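PDB 1ODK: purine nucleoside phosphorylase from Thermus thermophilus, which probably catalyses the phosphate-dependent cleavage of the glycosidic bond in purine nucleosides, releasing the free base and a pentose 1-phosphate. Local coordinates for residues H5-P10 / R39-R44; A91-S96 / S203-D208; V128-V133 / G193-A198. All blocks are in the same frame, centred on the assembly; numbering follows the deposited sequence.

How the contacts relate
All three contacts reach the mixed central sheet of the phosphorylase fold, at separate places. Contacts 2 and 3 share strand 195-205: contact 3 holds its start and contact 2 its end, with centres 25 Å apart and nearest atoms about 9 Å apart. Along the chain, contact 3 is nested inside the loop that contact 2 closes, whereas contact 1 is complete before either opens. Contacts 1 and 2 lie on opposite sides of the chain's centre, their centres 33 Å apart; contacts 1 and 3 are 24 Å apart. Contact 1 meets a second subunit and contact 3 a third. In hexameric relatives neighbouring subunits complete each other's active sites, a role contact 1 may share.

Contact 1: residues H5-P10 / R39-R44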
loop_
_atom_site.group_PDB
_atom_site.type_symbol
_atom_site.label_atom_id
_atom_site.label_comp_id
_atom_site.label_asym_id
_atom_site.label_seq_id
_atom_site.Cartn_x
_atom_site.Cartn_y
_atom_site.Cartn_z
ATOM N N HIS B 5 -27.560 14.962 9.456
ATOM C CA HIS B 5 -27.953 13.820 10.268
ATOM C C HIS B 5 -28.435 14.170 11.672
ATOM O O HIS B 5 -29.520 13.752 12.079
ATOM C CB HIS B 5 -26.796 12.827 10.302
ATOM C CG HIS B 5 -26.236 12.530 8.946
ATOM N ND1 HIS B 5 -25.473 13.438 8.242
ATOM C CD2 HIS B 5 -26.362 11.445 8.144
ATOM C CE1 HIS B 5 -25.152 12.926 7.067
ATOM N NE2 HIS B 5 -25.679 11.717 6.983
ATOM N N VAL B 6 -27.636 14.921 12.418
ATOM C CA VAL B 6 -28.043 15.336 13.753
ATOM C C VAL B 6 -28.783 16.649 13.520
ATOM O O VAL B 6 -28.177 17.719 13.475
ATOM C CB VAL B 6 -26.826 15.569 14.675
ATOM C CG1 VAL B 6 -27.297 15.991 16.065
ATOM C CG2 VAL B 6 -25.988 14.294 14.766
ATOM N N ARG B 7 -30.100 16.551 13.357
ATOM C CA ARG B 7 -30.936 17.714 13.080
ATOM C C ARG B 7 -31.302 18.555 14.291
ATOM O O ARG B 7 -32.457 18.609 14.709
ATOM C CB ARG B 7 -32.194 17.263 12.337
ATOM C CG ARG B 7 -31.860 16.624 10.995
ATOM C CD ARG B 7 -33.077 16.125 10.256
ATOM N NE ARG B 7 -32.704 15.601 8.946
ATOM C CZ ARG B 7 -33.557 15.067 8.078
ATOM N NH1 ARG B 7 -34.846 14.982 8.378
ATOM N NH2 ARG B 7 -33.119 14.620 6.908
ATOM N N ALA B 8 -30.298 19.223 14.842
ATOM C CA ALA B 8 -30.484 20.077 16.001
ATOM C C ALA B 8 -30.055 21.489 15.631
ATOM O O ALA B 8 -29.619 21.739 14.509
ATOM C CB ALA B 8 -29.639 19.566 17.157
ATOM N N HIS B 9 -30.195 22.408 16.577
ATOM C CA HIS B 9 -29.786 23.789 16.367
ATOM C C HIS B 9 -28.658 24.075 17.352
ATOM O O HIS B 9 -28.691 23.602 18.487
ATOM C CB HIS B 9 -30.953 24.741 16.619
ATOM C CG HIS B 9 -30.592 26.185 16.456
ATOM N ND1 HIS B 9 -29.681 26.821 17.273
ATOM C CD2 HIS B 9 -31.004 27.111 15.558
ATOM C CE1 HIS B 9 -29.548 28.076 16.885
ATOM N NE2 HIS B 9 -30.338 28.279 15.846
ATOM N N PRO B 10 -27.642 24.849 16.932
ATOM C CA PRO B 10 -26.509 25.177 17.805
ATOM C C PRO B 10 -26.841 25.341 19.291
ATOM O O PRO B 10 -26.109 24.842 20.147
ATOM C CB PRO B 10 -25.959 26.446 17.172
ATOM C CG PRO B 10 -26.121 26.148 15.707
ATOM C CD PRO B 10 -27.519 25.541 15.633
ATOM N N ARG B 39 -34.513 15.660 24.739
ATOM C CA ARG B 39 -33.957 15.052 23.535
ATOM C C ARG B 39 -34.060 16.070 22.401
ATOM O O ARG B 39 -35.161 16.450 22.001
ATOM C CB ARG B 39 -34.719 13.773 23.173
ATOM C CG ARG B 39 -34.025 12.934 22.102
ATOM C CD ARG B 39 -34.617 11.534 22.012
ATOM N NE ARG B 39 -35.946 11.526 21.406
ATOM C CZ ARG B 39 -36.712 10.443 21.305
ATOM N NH1 ARG B 39 -36.287 9.280 21.777
ATOM N NH2 ARG B 39 -37.903 10.527 20.729
ATOM N N TYR B 40 -32.916 16.517 21.888
ATOM C CA TYR B 40 -32.917 17.499 20.812
ATOM C C TYR B 40 -32.904 16.877 19.420
ATOM O O TYR B 40 -33.070 17.578 18.426
ATOM C CB TYR B 40 -31.739 18.467 20.969
ATOM C CG TYR B 40 -30.379 17.807 20.953
ATOM C CD1 TYR B 40 -29.859 17.256 19.781
ATOM C CD2 TYR B 40 -29.618 17.721 22.119
ATOM C CE1 TYR B 40 -28.611 16.635 19.768
ATOM C CE2 TYR B 40 -28.372 17.106 22.118
ATOM C CZ TYR B 40 -27.875 16.564 20.939
ATOM O OH TYR B 40 -26.641 15.968 20.936
ATOM N N ASN B 41 -32.701 15.565 19.339
ATOM C CA ASN B 41 -32.697 14.898 18.041
ATOM C C ASN B 41 -32.998 13.418 18.130
ATOM O O ASN B 41 -32.550 12.736 19.048
ATOM C CB ASN B 41 -31.341 15.056 17.333
ATOM C CG ASN B 41 -31.296 14.319 15.992
ATOM O OD1 ASN B 41 -31.899 14.759 15.014
ATOM N ND2 ASN B 41 -30.594 13.185 15.954
ATOM N N ASP B 42 -33.770 12.924 17.168
ATOM C CA ASP B 42 -34.067 11.503 17.104
ATOM C C ASP B 42 -33.995 11.031 15.652
ATOM O O ASP B 42 -34.218 9.858 15.357
ATOM C CB ASP B 42 -35.437 11.183 17.728
ATOM C CG ASP B 42 -36.595 11.812 16.983
ATOM O OD1 ASP B 42 -37.734 11.674 17.471
ATOM O OD2 ASP B 42 -36.380 12.432 15.924
ATOM N N HIS B 43 -33.660 11.950 14.751
ATOM C CA HIS B 43 -33.539 11.612 13.335
ATOM C C HIS B 43 -32.494 10.513 13.159
ATOM O O HIS B 43 -31.437 10.547 13.795
ATOM C CB HIS B 43 -33.128 12.834 12.515
ATOM C CG HIS B 43 -33.085 12.575 11.042
ATOM N ND1 HIS B 43 -31.921 12.625 10.308
ATOM C CD2 HIS B 43 -34.063 12.223 10.172
ATOM C CE1 HIS B 43 -32.181 12.314 9.050
ATOM N NE2 HIS B 43 -33.474 12.065 8.942
ATOM N N ARG B 44 -32.798 9.546 12.295
ATOM C CA ARG B 44 -31.916 8.406 12.036
ATOM C C ARG B 44 -31.586 7.595 13.286
ATOM O O ARG B 44 -30.612 6.837 13.314
ATOM C CB ARG B 44 -30.624 8.867 11.353
ATOM C CG ARG B 44 -30.739 8.930 9.829
ATOM C CD ARG B 44 -29.479 9.491 9.191
ATOM N NE ARG B 44 -29.525 9.459 7.730
ATOM C CZ ARG B 44 -29.376 8.361 6.990
ATOM N NH1 ARG B 44 -29.169 7.181 7.563
ATOM N NH2 ARG B 44 -29.431 8.445 5.667
HETATM O O HOH W 1 -34.734 17.452 15.856
#
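His43 swings CG anti to its backbone N (chi1 -176°) while the Arg7 chain runs extended from CG to NE, and together these torsions lay the guanidinium over one face of the imidazole. Arg7 is the centre of an inverse gamma turn in the N-terminal loop, and its partner segment carries a classic beta bulge, Tyr40 and Asn41 both facing Gly48. The stack is nearly parallel: the planes differ by 12° and the group centres are 3.3 Å apart. Arg7 CD extends it with a CH-pi contact, 3.8 Å from the centroid of the His43 ring. Arg7 NE is bound to Ile4 O.

The imidazole is fixed in rotation at its edge, where His43 ND1 donates in the ring plane to a lone pair of His5 O (3.2 Å, N-H...O 157°). With ND1 protonated and a cation on its face, the ring would probably resist a second proton. Asn41 OD1 takes two weak bonds, from Arg7 N at 3.0 Å and His43 N at 3.3 Å, while its ND2 turns to Leu46 O. His5 ND1 bonds Glu76, and His5 and Arg44 both pack on Met65 of a second subunit. Beyond the turn, Ala8 CB touches Tyr40 CD1 at 3.5 Å.

Contact 2: residues A91-S96 / S203-D208; sequences AGAASS and SNRIGD
The ends of strands 84-93 and 195-205 run parallel in the central sheet of the phosphorylase fold, their short segments inclined by 33° and approaching to 4.4 Å between axes. Three backbone bonds cross between them, but the register slips by one residue on the 203-208 side. Ser203 N gives to Ala91 O at 2.9 Å, whereas Ala93 pairs with Arg205, Ala93 N giving to Asn204 O at 2.7 Å and Ala93 O taking Ile206 N at 3.1 Å, almost straight at 174°. The 203-208 segment turns away while still paired, in a type II turn from Arg205 to Asp208.

On one face Ala93 CB meets Arg205 CG at 4.0 Å. Gly92 belongs to the other face, where Ile206 brings CD1 over its backbone, 3.7 Å from Gly92 O; a side-chain carbon on Gly92 would clash with that methyl. Asn204 lies on the same face as Gly92, with CG in the crowded position between backbone N and carbonyl carbon. The torsion aims the amide along its own strand: OD1 accepts from Ser203 OG at 2.8 Å, and ND2 makes a weak bond to Arg205 O at 3.2 Å. An alanine here would lose both bonds and would probably leave the Ser203 hydroxyl and the start of the turn less firmly held. Helix 164-171 adds cover, Ala167 meeting Ile206.

The cross-strand bonds are all backbone to backbone, so side-chain identity matters mainly where space is short, as at Gly92; the neutral Asn204 amide, donor and acceptor, ties neighbours of its own strand together.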
loop_
_atom_site.group_PDB
_atom_site.type_symbol
_atom_site.label_atom_id
_atom_site.label_comp_id
_atom_site.label_asym_id
_atom_site.label_seq_id
_atom_site.Cartn_x
_atom_site.Cartn_y
_atom_site.Cartn_z
ATOM N N ALA B 91 -15.842 -2.453 24.639
ATOM C CA ALA B 91 -14.709 -2.948 23.871
ATOM C C ALA B 91 -14.470 -4.423 24.152
ATOM O O ALA B 91 -14.795 -4.923 25.231
ATOM C CB ALA B 91 -13.456 -2.141 24.208
ATOM N N GLY B 92 -13.916 -5.113 23.159
ATOM C CA GLY B 92 -13.617 -6.524 23.300
ATOM C C GLY B 92 -12.153 -6.677 23.656
ATOM O O GLY B 92 -11.276 -6.255 22.898
ATOM N N ALA B 93 -11.885 -7.265 24.817
ATOM C CA ALA B 93 -10.514 -7.447 25.275
ATOM C C ALA B 93 -9.693 -8.283 24.298
ATOM O O ALA B 93 -10.154 -9.311 23.804
ATOM C CB ALA B 93 -10.504 -8.099 26.651
ATOM N N ALA B 94 -8.475 -7.823 24.021
ATOM C CA ALA B 94 -7.572 -8.533 23.121
ATOM C C ALA B 94 -6.668 -9.423 23.964
ATOM O O ALA B 94 -6.157 -10.435 23.490
ATOM C CB ALA B 94 -6.732 -7.539 22.324
ATOM N N SER B 95 -6.482 -9.029 25.221
ATOM C CA SER B 95 -5.637 -9.766 26.156
ATOM C C SER B 95 -6.493 -10.551 27.142
ATOM O O SER B 95 -7.675 -10.257 27.334
ATOM C CB SER B 95 -4.753 -8.796 26.947
ATOM O OG SER B 95 -4.241 -7.762 26.122
ATOM N N SER B 96 -5.887 -11.549 27.773
ATOM C CA SER B 96 -6.586 -12.359 28.758
ATOM C C SER B 96 -6.510 -11.640 30.101
ATOM O O SER B 96 -7.230 -11.971 31.041
ATOM C CB SER B 96 -5.926 -13.733 28.876
ATOM O OG SER B 96 -4.574 -13.608 29.287
ATOM N N SER B 203 -16.604 -5.445 27.482
ATOM C CA SER B 203 -17.860 -6.185 27.462
ATOM C C SER B 203 -17.683 -7.655 27.106
ATOM O O SER B 203 -18.630 -8.439 27.195
ATOM C CB SER B 203 -18.823 -5.547 26.463
ATOM O OG SER B 203 -18.258 -5.545 25.163
ATOM N N ASN B 204 -16.473 -8.029 26.705
ATOM C CA ASN B 204 -16.203 -9.407 26.315
ATOM C C ASN B 204 -14.765 -9.554 25.846
ATOM O O ASN B 204 -14.004 -8.591 25.829
ATOM C CB ASN B 204 -17.111 -9.810 25.154
ATOM C CG ASN B 204 -16.849 -8.982 23.907
ATOM O OD1 ASN B 204 -17.166 -7.790 23.859
ATOM N ND2 ASN B 204 -16.251 -9.603 22.898
ATOM N N ARG B 205 -14.416 -10.773 25.452
ATOM C CA ARG B 205 -13.094 -11.084 24.926
ATOM C C ARG B 205 -13.287 -11.469 23.465
ATOM O O ARG B 205 -14.261 -12.140 23.119
ATOM C CB ARG B 205 -12.469 -12.245 25.700
ATOM C CG ARG B 205 -11.943 -11.837 27.064
ATOM C CD ARG B 205 -12.131 -12.935 28.089
ATOM N NE ARG B 205 -11.592 -12.554 29.391
ATOM C CZ ARG B 205 -12.002 -13.070 30.544
ATOM N NH1 ARG B 205 -12.963 -13.986 30.555
ATOM N NH2 ARG B 205 -11.452 -12.673 31.685
ATOM N N ILE B 206 -12.375 -11.030 22.605
ATOM C CA ILE B 206 -12.476 -11.341 21.186
ATOM C C ILE B 206 -12.684 -12.839 21.007
ATOM O O ILE B 206 -11.944 -13.645 21.568
ATOM C CB ILE B 206 -11.206 -10.910 20.421
ATOM C CG1 ILE B 206 -10.988 -9.404 20.589
ATOM C CG2 ILE B 206 -11.334 -11.279 18.947
ATOM C CD1 ILE B 206 -12.164 -8.557 20.158
ATOM N N GLY B 207 -13.704 -13.203 20.234
ATOM C CA GLY B 207 -13.991 -14.608 20.004
ATOM C C GLY B 207 -15.225 -15.107 20.741
ATOM O O GLY B 207 -15.800 -16.134 20.371
ATOM N N ASP B 208 -15.632 -14.394 21.787
ATOM C CA ASP B 208 -16.809 -14.786 22.556
ATOM C C ASP B 208 -18.079 -14.598 21.732
ATOM O O ASP B 208 -18.274 -13.558 21.100
ATOM C CB ASP B 208 -16.913 -13.963 23.842
ATOM C CG ASP B 208 -15.900 -14.383 24.891
ATOM O OD1 ASP B 208 -15.859 -13.738 25.961
ATOM O OD2 ASP B 208 -15.153 -15.356 24.648
#

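Contact 3: residues V128-V133 / G193-A198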
loop_
_atom_site.group_PDB
_atom_site.type_symbol
_atom_site.label_atom_id
_atom_site.label_comp_id
_atom_site.label_asym_id
_atom_site.label_seq_id
_atom_site.Cartn_x
_atom_site.Cartn_y
_atom_site.Cartn_z
ATOM N N VAL B 128 -4.596 10.114 18.905
ATOM C CA VAL B 128 -4.505 10.280 20.352
ATOM C C VAL B 128 -5.542 11.287 20.844
ATOM O O VAL B 128 -5.946 12.191 20.119
ATOM C CB VAL B 128 -3.094 10.761 20.798
ATOM C CG1 VAL B 128 -2.070 9.657 20.573
ATOM C CG2 VAL B 128 -2.700 12.018 20.037
ATOM N N PRO B 129 -6.000 11.126 22.088
ATOM C CA PRO B 129 -6.995 12.043 22.652
ATOM C C PRO B 129 -6.351 13.391 22.966
ATOM O O PRO B 129 -5.136 13.560 22.819
ATOM C CB PRO B 129 -7.438 11.320 23.919
ATOM C CG PRO B 129 -6.154 10.645 24.365
ATOM C CD PRO B 129 -5.636 10.075 23.055
ATOM N N ASP B 130 -7.166 14.358 23.370
ATOM C CA ASP B 130 -6.629 15.654 23.760
ATOM C C ASP B 130 -5.849 15.332 25.038
ATOM O O ASP B 130 -6.331 14.579 25.881
ATOM C CB ASP B 130 -7.758 16.628 24.083
ATOM C CG ASP B 130 -7.253 17.874 24.760
ATOM O OD1 ASP B 130 -6.587 18.687 24.086
ATOM O OD2 ASP B 130 -7.508 18.025 25.971
ATOM N N PRO B 131 -4.644 15.897 25.209
ATOM C CA PRO B 131 -3.927 15.553 26.441
ATOM C C PRO B 131 -4.633 15.874 27.758
ATOM O O PRO B 131 -4.619 15.053 28.679
ATOM C CB PRO B 131 -2.575 16.269 26.282
ATOM C CG PRO B 131 -2.835 17.342 25.261
ATOM C CD PRO B 131 -3.810 16.710 24.306
ATOM N N GLU B 132 -5.262 17.043 27.848
ATOM C CA GLU B 132 -5.957 17.426 29.076
ATOM C C GLU B 132 -7.129 16.492 29.388
ATOM O O GLU B 132 -7.303 16.065 30.532
ATOM C CB GLU B 132 -6.456 18.871 28.980
ATOM C CG GLU B 132 -5.360 19.931 28.982
ATOM C CD GLU B 132 -4.543 19.942 30.267
ATOM O OE1 GLU B 132 -4.992 19.345 31.272
ATOM O OE2 GLU B 132 -3.457 20.560 30.278
ATOM N N VAL B 133 -7.932 16.183 28.375
ATOM C CA VAL B 133 -9.070 15.288 28.557
ATOM C C VAL B 133 -8.572 13.926 29.022
ATOM O O VAL B 133 -9.126 13.328 29.946
ATOM C CB VAL B 133 -9.864 15.110 27.244
ATOM C CG1 VAL B 133 -10.969 14.073 27.436
ATOM C CG2 VAL B 133 -10.465 16.443 26.818
ATOM N N GLY B 193 -9.793 21.088 15.917
ATOM C CA GLY B 193 -9.403 21.882 17.068
ATOM C C GLY B 193 -10.297 21.778 18.290
ATOM O O GLY B 193 -10.571 22.782 18.944
ATOM N N VAL B 194 -10.769 20.574 18.599
ATOM C CA VAL B 194 -11.605 20.379 19.777
ATOM C C VAL B 194 -10.948 19.319 20.657
ATOM O O VAL B 194 -10.063 18.596 20.207
ATOM C CB VAL B 194 -13.057 19.956 19.407
ATOM C CG1 VAL B 194 -13.792 21.129 18.774
ATOM C CG2 VAL B 194 -13.049 18.768 18.454
ATOM N N ARG B 195 -11.375 19.237 21.910
ATOM C CA ARG B 195 -10.797 18.286 22.850
ATOM C C ARG B 195 -11.601 17.006 22.940
ATOM O O ARG B 195 -12.792 17.036 23.255
ATOM C CB ARG B 195 -10.694 18.937 24.226
ATOM C CG ARG B 195 -9.853 20.200 24.220
ATOM C CD ARG B 195 -9.761 20.828 25.604
ATOM N NE ARG B 195 -8.711 21.841 25.649
ATOM C CZ ARG B 195 -8.336 22.484 26.750
ATOM N NH1 ARG B 195 -8.931 22.222 27.909
ATOM N NH2 ARG B 195 -7.361 23.383 26.694
ATOM N N THR B 196 -10.942 15.882 22.673
ATOM C CA THR B 196 -11.601 14.585 22.708
ATOM C C THR B 196 -10.948 13.603 23.668
ATOM O O THR B 196 -9.839 13.816 24.152
ATOM C CB THR B 196 -11.628 13.936 21.303
ATOM O OG1 THR B 196 -10.288 13.659 20.877
ATOM C CG2 THR B 196 -12.278 14.878 20.294
ATOM N N GLY B 197 -11.656 12.514 23.929
ATOM C CA GLY B 197 -11.157 11.489 24.816
ATOM C C GLY B 197 -12.054 10.279 24.696
ATOM O O GLY B 197 -13.131 10.348 24.097
ATOM N N ALA B 198 -11.613 9.160 25.255
ATOM C CA ALA B 198 -12.403 7.945 25.208
ATOM C C ALA B 198 -12.117 7.037 26.389
ATOM O O ALA B 198 -10.965 6.822 26.768
ATOM C CB ALA B 198 -12.137 7.189 23.896
#
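Asp130 is the N-cap of helix 131-144, and this cap sits against the first residues of strand 195-205, just after a Schellman motif at Gly193 has ended helix 182-192. The tight part of the contact gathers round one carbonyl. Thr196 O accepts from Asp130 N at 2.8 Å with an N-H...O angle of 158°, the donor standing 32° above the carbonyl plane. Pro129 CB approaches the same oxygen to 3.5 Å and Val133 CB to 3.4 Å, so that apolar carbons crowd round an atom already holding a short bond.

Val133, with CG1 anti to its backbone N, reaches the strand with both branches: CG1 rests 3.7 Å from Gly197 CA, and CG2 lies against Arg195 CB. Gly197 leaves room for this, since a side-chain carbon modelled on it would fall 2.4 Å from Val133 CG1. Val86 of strand 84-93 also packs on Val133, and Phe186 of helix 182-192 on Pro129.

Toward solvent the fit loosens. Arg195 is exposed and extended from CG to NE; its aliphatic part crosses Asp130 obliquely, CG to CG 3.5 Å. The guanidinium and carboxylate planes are only 17° apart, yet no N-H points at the acid: Asp130 OD2 is 4.0 Å from Arg195 NE, well out of the guanidinium plane. The attraction is therefore a general one of opposite charges, which would probably favour the ionised acid without fixing the arginine tip. A third subunit also borders the contact: its Gln107 hydrogen-bonds to Pro129 O and its Trp138 packs on Glu132. What steadies the carboxylate is the helix start itself, where Asp130 OD2 uses its anti lone pair to accept from Val133 N at 3.1 Å.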